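Local coordinates for arginine decarboxylase, A207R protein (Paramecium bursaria Chlorella virus 1, PDB 2NVA) that catalyses the pyridoxal 5'-phosphate-dependent decarboxylation of arginine, giving agmatine, at residues E153-I156 and R157-E161; S193-E196 and A197-A201; N235-I238 and K239-P243. All coordinates share one frame; numbering follows the deposited sequence.

Contact 1: residues E153-I156 and R157-E161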
loop_
_atom_site.group_PDB
_atom_site.type_symbol
_atom_site.label_atom_id
_atom_site.label_comp_id
_atom_site.label_asym_id
_atom_site.label_seq_id
_atom_site.Cartn_x
_atom_site.Cartn_y
_atom_site.Cartn_z
ATOM N N GLU A 153 14.298 25.465 -13.811
ATOM C CA GLU A 153 14.273 26.718 -14.575
ATOM C C GLU A 153 15.346 26.724 -15.672
ATOM O O GLU A 153 15.115 27.229 -16.784
ATOM C CB GLU A 153 14.415 27.950 -13.675
ATOM C CG GLU A 153 14.000 29.248 -14.392
ATOM C CD GLU A 153 14.473 30.508 -13.696
ATOM O OE1 GLU A 153 14.205 30.680 -12.485
ATOM O OE2 GLU A 153 15.129 31.342 -14.359
ATOM N N ASP A 154 16.504 26.138 -15.375
ATOM C CA ASP A 154 17.623 26.204 -16.299
ATOM C C ASP A 154 17.511 25.304 -17.542
ATOM O O ASP A 154 18.317 25.413 -18.457
ATOM C CB ASP A 154 18.946 25.978 -15.567
ATOM C CG ASP A 154 19.086 24.579 -14.984
ATOM O OD1 ASP A 154 20.009 24.394 -14.168
ATOM O OD2 ASP A 154 18.323 23.644 -15.319
ATOM N N GLU A 155 16.523 24.419 -17.582
ATOM C CA GLU A 155 16.361 23.587 -18.767
ATOM C C GLU A 155 15.106 23.908 -19.577
ATOM O O GLU A 155 14.852 23.254 -20.588
ATOM C CB GLU A 155 16.402 22.111 -18.409
ATOM C CG GLU A 155 15.513 21.778 -17.273
ATOM C CD GLU A 155 15.549 20.314 -16.849
ATOM O OE1 GLU A 155 16.242 19.482 -17.495
ATOM O OE2 GLU A 155 14.858 20.001 -15.863
ATOM N N ILE A 156 14.331 24.894 -19.127
ATOM C CA ILE A 156 13.087 25.269 -19.811
ATOM C C ILE A 156 13.330 25.586 -21.293
ATOM O O ILE A 156 12.697 24.983 -22.170
ATOM C CB ILE A 156 12.344 26.475 -19.108
ATOM C CG1 ILE A 156 11.881 26.127 -17.669
ATOM C CG2 ILE A 156 11.132 26.942 -19.931
ATOM C CD1 ILE A 156 11.343 24.703 -17.581
ATOM N N ARG A 157 14.246 26.522 -21.574
ATOM C CA ARG A 157 14.496 26.910 -22.968
ATOM C C ARG A 157 14.979 25.736 -23.827
ATOM O O ARG A 157 14.499 25.540 -24.946
ATOM C CB ARG A 157 15.440 28.116 -23.090
ATOM C CG ARG A 157 15.335 28.694 -24.494
ATOM C CD ARG A 157 16.193 29.905 -24.781
ATOM N NE ARG A 157 16.032 30.246 -26.195
ATOM C CZ ARG A 157 15.098 31.060 -26.688
ATOM N NH1 ARG A 157 14.228 31.663 -25.887
ATOM N NH2 ARG A 157 15.056 31.289 -27.995
ATOM N N HIS A 158 15.917 24.959 -23.292
ATOM C CA HIS A 158 16.442 23.788 -23.985
ATOM C C HIS A 158 15.334 22.810 -24.382
ATOM O O HIS A 158 15.292 22.351 -25.526
ATOM C CB HIS A 158 17.485 23.057 -23.118
ATOM C CG HIS A 158 17.821 21.683 -23.623
ATOM N ND1 HIS A 158 18.635 21.469 -24.715
ATOM C CD2 HIS A 158 17.423 20.457 -23.201
ATOM C CE1 HIS A 158 18.730 20.170 -24.940
ATOM N NE2 HIS A 158 18.005 19.535 -24.037
ATOM N N LEU A 159 14.453 22.492 -23.439
ATOM C CA LEU A 159 13.366 21.538 -23.685
ATOM C C LEU A 159 12.389 22.046 -24.746
ATOM O O LEU A 159 11.921 21.286 -25.583
ATOM C CB LEU A 159 12.622 21.232 -22.390
ATOM C CG LEU A 159 13.364 20.339 -21.392
ATOM C CD1 LEU A 159 12.544 20.228 -20.126
ATOM C CD2 LEU A 159 13.648 18.945 -21.961
ATOM N N LEU A 160 12.115 23.341 -24.706
ATOM C CA LEU A 160 11.224 23.970 -25.677
ATOM C C LEU A 160 11.848 23.981 -27.065
ATOM O O LEU A 160 11.148 23.794 -28.059
ATOM C CB LEU A 160 10.842 25.386 -25.231
ATOM C CG LEU A 160 9.979 25.454 -23.954
ATOM C CD1 LEU A 160 9.963 26.858 -23.392
ATOM C CD2 LEU A 160 8.554 24.973 -24.216
ATOM N N GLU A 161 13.160 24.194 -27.121
ATOM C CA GLU A 161 13.891 24.183 -28.387
ATOM C C GLU A 161 13.945 22.791 -28.973
ATOM O O GLU A 161 13.818 22.611 -30.179
ATOM C CB GLU A 161 15.300 24.728 -28.189
ATOM C CG GLU A 161 15.337 26.237 -28.038
ATOM C CD GLU A 161 16.723 26.780 -27.692
ATOM O OE1 GLU A 161 16.989 27.960 -28.020
ATOM O OE2 GLU A 161 17.547 26.043 -27.087
HETATM O O HOH W 1 15.645 27.975 -19.493
HETATM O O HOH W 2 17.684 25.926 -21.259
#

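Contact 2: residues S193-E196 and A197-A201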
loop_
_atom_site.group_PDB
_atom_site.type_symbol
_atom_site.label_atom_id
_atom_site.label_comp_id
_atom_site.label_asym_id
_atom_site.label_seq_id
_atom_site.Cartn_x
_atom_site.Cartn_y
_atom_site.Cartn_z
ATOM N N SER A 193 5.982 32.077 -12.510
ATOM C CA SER A 193 7.030 31.307 -13.186
ATOM C C SER A 193 6.518 30.704 -14.489
ATOM O O SER A 193 7.272 30.559 -15.455
ATOM C CB SER A 193 7.551 30.186 -12.276
ATOM O OG SER A 193 8.196 30.728 -11.133
ATOM N N SER A 194 5.241 30.329 -14.499
ATOM C CA SER A 194 4.618 29.747 -15.678
ATOM C C SER A 194 4.510 30.769 -16.811
ATOM O O SER A 194 4.693 30.423 -17.979
ATOM C CB SER A 194 3.235 29.199 -15.329
ATOM O OG SER A 194 3.336 28.098 -14.438
ATOM N N LYS A 195 4.203 32.022 -16.461
ATOM C CA LYS A 195 4.166 33.097 -17.459
ATOM C C LYS A 195 5.550 33.294 -18.074
ATOM O O LYS A 195 5.675 33.537 -19.278
ATOM C CB LYS A 195 3.647 34.402 -16.846
ATOM C CG LYS A 195 3.591 35.608 -17.811
ATOM C CD LYS A 195 2.776 35.302 -19.073
ATOM C CE LYS A 195 2.758 36.509 -20.031
ATOM N NZ LYS A 195 1.925 37.646 -19.510
ATOM N N GLU A 196 6.584 33.190 -17.246
ATOM C CA GLU A 196 7.953 33.313 -17.731
ATOM C C GLU A 196 8.293 32.173 -18.682
ATOM O O GLU A 196 8.974 32.383 -19.685
ATOM C CB GLU A 196 8.944 33.363 -16.568
ATOM C CG GLU A 196 8.801 34.637 -15.724
ATOM C CD GLU A 196 9.549 34.591 -14.402
ATOM O OE1 GLU A 196 10.088 33.514 -14.027
ATOM O OE2 GLU A 196 9.596 35.653 -13.715
ATOM N N ALA A 197 7.831 30.963 -18.363
ATOM C CA ALA A 197 8.019 29.825 -19.269
ATOM C C ALA A 197 7.195 29.968 -20.562
ATOM O O ALA A 197 7.651 29.611 -21.652
ATOM C CB ALA A 197 7.681 28.516 -18.548
ATOM N N PHE A 198 5.980 30.484 -20.421
ATOM C CA PHE A 198 5.090 30.772 -21.543
ATOM C C PHE A 198 5.806 31.697 -22.530
ATOM O O PHE A 198 5.788 31.463 -23.755
ATOM C CB PHE A 198 3.857 31.472 -20.980
ATOM C CG PHE A 198 2.603 31.279 -21.769
ATOM C CD1 PHE A 198 1.784 30.174 -21.535
ATOM C CD2 PHE A 198 2.201 32.251 -22.689
ATOM C CE1 PHE A 198 0.601 30.010 -22.230
ATOM C CE2 PHE A 198 1.006 32.101 -23.399
ATOM C CZ PHE A 198 0.204 30.962 -23.149
ATOM N N ASN A 199 6.457 32.730 -21.986
ATOM C CA ASN A 199 7.199 33.706 -22.777
ATOM C C ASN A 199 8.443 33.132 -23.466
ATOM O O ASN A 199 8.804 33.590 -24.556
ATOM C CB ASN A 199 7.543 34.957 -21.945
ATOM C CG ASN A 199 6.304 35.792 -21.591
ATOM O OD1 ASN A 199 5.238 35.673 -22.221
ATOM N ND2 ASN A 199 6.442 36.631 -20.581
ATOM N N GLU A 200 9.087 32.147 -22.838
ATOM C CA GLU A 200 10.193 31.421 -23.457
ATOM C C GLU A 200 9.703 30.581 -24.635
ATOM O O GLU A 200 10.359 30.530 -25.678
ATOM C CB GLU A 200 10.883 30.498 -22.454
ATOM C CG GLU A 200 11.710 31.217 -21.427
ATOM C CD GLU A 200 13.110 31.558 -21.911
ATOM O OE1 GLU A 200 13.993 31.706 -21.031
ATOM O OE2 GLU A 200 13.352 31.681 -23.136
ATOM N N ALA A 201 8.540 29.949 -24.460
ATOM C CA ALA A 201 7.937 29.131 -25.510
ATOM C C ALA A 201 7.596 29.966 -26.743
ATOM O O ALA A 201 7.852 29.545 -27.878
ATOM C CB ALA A 201 6.694 28.382 -24.987
#

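Contact 3: residues N235-I238 and K239-P243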
loop_
_atom_site.group_PDB
_atom_site.type_symbol
_atom_site.label_atom_id
_atom_site.label_comp_id
_atom_site.label_asym_id
_atom_site.label_seq_id
_atom_site.Cartn_x
_atom_site.Cartn_y
_atom_site.Cartn_z
ATOM N N ASN A 235 -6.868 33.389 -8.447
ATOM C CA ASN A 235 -7.506 34.289 -9.420
ATOM C C ASN A 235 -6.789 35.623 -9.590
ATOM O O ASN A 235 -6.761 36.161 -10.698
ATOM C CB ASN A 235 -8.989 34.499 -9.099
ATOM C CG ASN A 235 -9.811 33.217 -9.281
ATOM O OD1 ASN A 235 -9.420 32.326 -10.037
ATOM N ND2 ASN A 235 -10.943 33.127 -8.587
ATOM N N ASP A 236 -6.204 36.145 -8.507
ATOM C CA ASP A 236 -5.373 37.364 -8.586
ATOM C C ASP A 236 -4.150 37.116 -9.451
ATOM O O ASP A 236 -3.775 37.949 -10.270
ATOM C CB ASP A 236 -4.910 37.816 -7.197
ATOM C CG ASP A 236 -6.025 38.403 -6.363
ATOM O OD1 ASP A 236 -7.029 38.903 -6.946
ATOM O OD2 ASP A 236 -5.896 38.398 -5.096
ATOM N N ALA A 237 -3.531 35.953 -9.287
ATOM C CA ALA A 237 -2.367 35.593 -10.089
ATOM C C ALA A 237 -2.733 35.401 -11.563
ATOM O O ALA A 237 -1.972 35.801 -12.442
ATOM C CB ALA A 237 -1.682 34.343 -9.522
ATOM N N ILE A 238 -3.903 34.805 -11.825
ATOM C CA ILE A 238 -4.399 34.625 -13.197
ATOM C C ILE A 238 -4.570 36.003 -13.836
ATOM O O ILE A 238 -4.120 36.233 -14.961
ATOM C CB ILE A 238 -5.749 33.801 -13.275
ATOM C CG1 ILE A 238 -5.633 32.377 -12.699
ATOM C CG2 ILE A 238 -6.285 33.737 -14.733
ATOM C CD1 ILE A 238 -4.239 31.752 -12.923
ATOM N N LYS A 239 -5.196 36.926 -13.096
ATOM C CA LYS A 239 -5.380 38.300 -13.564
ATOM C C LYS A 239 -4.058 39.041 -13.810
ATOM O O LYS A 239 -3.937 39.784 -14.787
ATOM C CB LYS A 239 -6.241 39.084 -12.568
ATOM C CG LYS A 239 -6.802 40.396 -13.127
ATOM C CD LYS A 239 -7.616 41.141 -12.079
ATOM C CE LYS A 239 -6.752 42.133 -11.285
ATOM N NZ LYS A 239 -5.817 41.422 -10.337
ATOM N N ASP A 240 -3.075 38.834 -12.934
ATOM C CA ASP A 240 -1.809 39.570 -13.016
ATOM C C ASP A 240 -0.936 39.094 -14.168
ATOM O O ASP A 240 -0.222 39.906 -14.784
ATOM C CB ASP A 240 -1.015 39.447 -11.712
ATOM C CG ASP A 240 -1.616 40.239 -10.581
ATOM O OD1 ASP A 240 -2.558 41.039 -10.827
ATOM O OD2 ASP A 240 -1.126 40.089 -9.440
ATOM N N PHE A 241 -0.983 37.792 -14.460
ATOM C CA PHE A 241 -0.054 37.192 -15.430
ATOM C C PHE A 241 -0.671 36.626 -16.695
ATOM O O PHE A 241 0.005 36.531 -17.715
ATOM C CB PHE A 241 0.822 36.127 -14.755
ATOM C CG PHE A 241 1.564 36.649 -13.569
ATOM C CD1 PHE A 241 2.641 37.526 -13.741
ATOM C CD2 PHE A 241 1.174 36.296 -12.277
ATOM C CE1 PHE A 241 3.324 38.026 -12.644
ATOM C CE2 PHE A 241 1.859 36.784 -11.173
ATOM C CZ PHE A 241 2.939 37.658 -11.361
ATOM N N PHE A 242 -1.941 36.233 -16.628
ATOM C CA PHE A 242 -2.635 35.707 -17.786
ATOM C C PHE A 242 -4.003 36.392 -17.963
ATOM O O PHE A 242 -5.039 35.701 -18.033
ATOM C CB PHE A 242 -2.807 34.183 -17.668
ATOM C CG PHE A 242 -1.511 33.405 -17.686
ATOM C CD1 PHE A 242 -1.023 32.878 -18.874
ATOM C CD2 PHE A 242 -0.802 33.169 -16.512
ATOM C CE1 PHE A 242 0.164 32.137 -18.892
ATOM C CE2 PHE A 242 0.384 32.448 -16.521
ATOM C CZ PHE A 242 0.862 31.921 -17.715
ATOM N N PRO A 243 -4.014 37.746 -18.063
ATOM C CA PRO A 243 -5.286 38.467 -18.211
ATOM C C PRO A 243 -6.061 38.205 -19.525
ATOM O O PRO A 243 -7.291 38.405 -19.558
ATOM C CB PRO A 243 -4.874 39.944 -18.112
ATOM C CG PRO A 243 -3.452 39.984 -18.504
ATOM C CD PRO A 243 -2.857 38.673 -18.045
#

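Contact 1: residues E153-I156 and R157-E161
While Ile156 packs against Leu160 across the contact, the flat groups that meet are the guanidinium of Arg157 and the carboxylate of Glu161, one helical turn apart. Residues 153-161 cover the lead-in and first turns of helix 156-165, in the beta-alpha-beta crossover from strand 129-133 to strand 170-174 of the TIM barrel. The salt bridge between the flat groups runs from Arg157 NE to Glu161 OE1, 3.1 Å away. The NE comes from above the carboxylate plane, and the oxygen is itself tilted from the guanidinium plane. His158 takes part through CB, which lies beside the Glu155 carbonyl oxygen.

Two i to i+4 bonds join the segments. Leu159 N binds Glu155 O at 3.0 Å with an N-H...O angle of 164°. Leu160 N binds Ile156 O at 3.1 Å. Just before them the same spacing is spanned by water. One water receives a bond from Arg157 N and donates to Glu153 O. A second does the same for His158 N and Asp154 O. The amides of Arg157 and His158 are thus satisfied by water.

On the buried side Ile156 and Leu160 lie side by side and point the same way. Ile156 CG2 is anti to the backbone N and next to the carbonyl carbon, which carries this methyl forward to Leu160. Both side chains also pack on Leu132 of strand 129-133. Outside the segments, Arg157 NH1 bridges to Glu200 and hydrogen-bonds Ser203 OG. Glu155 OE2 accepts from Asn152 N and bridges to Arg274 of the second subunit. In the apolar pair, Ile156 CG2 lies 3.7 Å from Leu160 CD1.

Contact 2: residues S193-E196 and A197-A201
Lys195 and Asn199 cross obliquely on the flank of helix 184-204 toward helix 229-241. Helix 184-204 belongs to the beta-alpha-beta unit between strands 170-174 and 210-212 of the TIM barrel. The inner side is tighter. Ala197 puts CB 3.6 Å from Ser194 O and packs on Ile156 and Ile173. Ser194 OG hydrogen-bonds back to Ala190 O, so its buried hydroxyl has a partner within the helix. Phe198 brings CB to 3.2 Å from Lys195 O. Its chi1 of -152° leads the ring away from 193-196, to Phe242, which it meets edge-to-face.

Four successive i to i+4 bonds run through the contact. Phe198 N to Ser194 O is the shortest, at 2.8 Å, and Glu200 N to Glu196 O the longest, at 3.2 Å.

Toward solvent the packing is looser. The Glu196 chain extends beyond CG, and its contact with 197-201 is made near the backbone. Asn199 is exposed too, but its amide lies back over Lys195 O, with CG 3.3 Å from that oxygen. Asn199 ND2 is poorly angled for a bond to it. Lys195 runs between the two sides. Its bend at chi2 (55°) helps bring CE across to the Asn199 amide, while NZ probably hydrogen-bonds to Phe241 O. The closest touch between these two side chains is Lys195 CE to Asn199 OD1, 3.4 Å.

Contact 3: residues N235-I238 and K239-P243
Backbone hydrogen bonds join Asn235, Asp236, Ala237 and Ile238 to the residues four further on. The last, from Phe242 N to Ile238 O, is 2.7 Å long. It is made by the first residue to leave helical geometry. Pro243 follows and has no N-H to give, though its CD stays near the same oxygen.

Charged groups gather on the exposed side. Lys239 bends at chi3 and chi4, which turns NZ back to Asp240 OD1. This is a salt bridge with a weak hydrogen bond, 3.3 Å long. Asp236 OD1 is 4.4 Å from Lys239 NZ, beyond a salt bridge, and probably adds a mild attraction. The other oxygen of Asp240, OD2, hydrogen-bonds Tyr188 OH.

The Phe241 ring approaches a polar atom obliquely, with CD2 3.2 Å from Ala237 O. Asp240 CB lies over one face of this ring, toward the rim.

Among apolar contacts, Ala237 CB is 4.4 Å from Phe241 CD2. Ile238 and Phe242 both pack on Leu211 of strand 210-212. The whole is the C-terminal end of an amphipathic outer helix of the TIM barrel, where the chain turns toward strand 248-251.

The three contacts are short pieces of three successive outer helices of the TIM barrel. Contact 1 begins a helix, contact 2 runs through the interior of one, and contact 3 ends one. Each has a buried face and an exposed face, so none is wholly core or surface. Contact 2 is the middle piece: it touches both neighbours, while contacts 1 and 3 stay about 12 Å apart at their nearest atoms. Its junction with contact 1 combines a salt bridge with aliphatic packing. Its junction with contact 3 is aromatic, with a lysine on a helix-end carbonyl. Two waters bridge carbonyls and amides at the start of contact 1, whereas contacts 2 and 3 have unbroken backbone bonding.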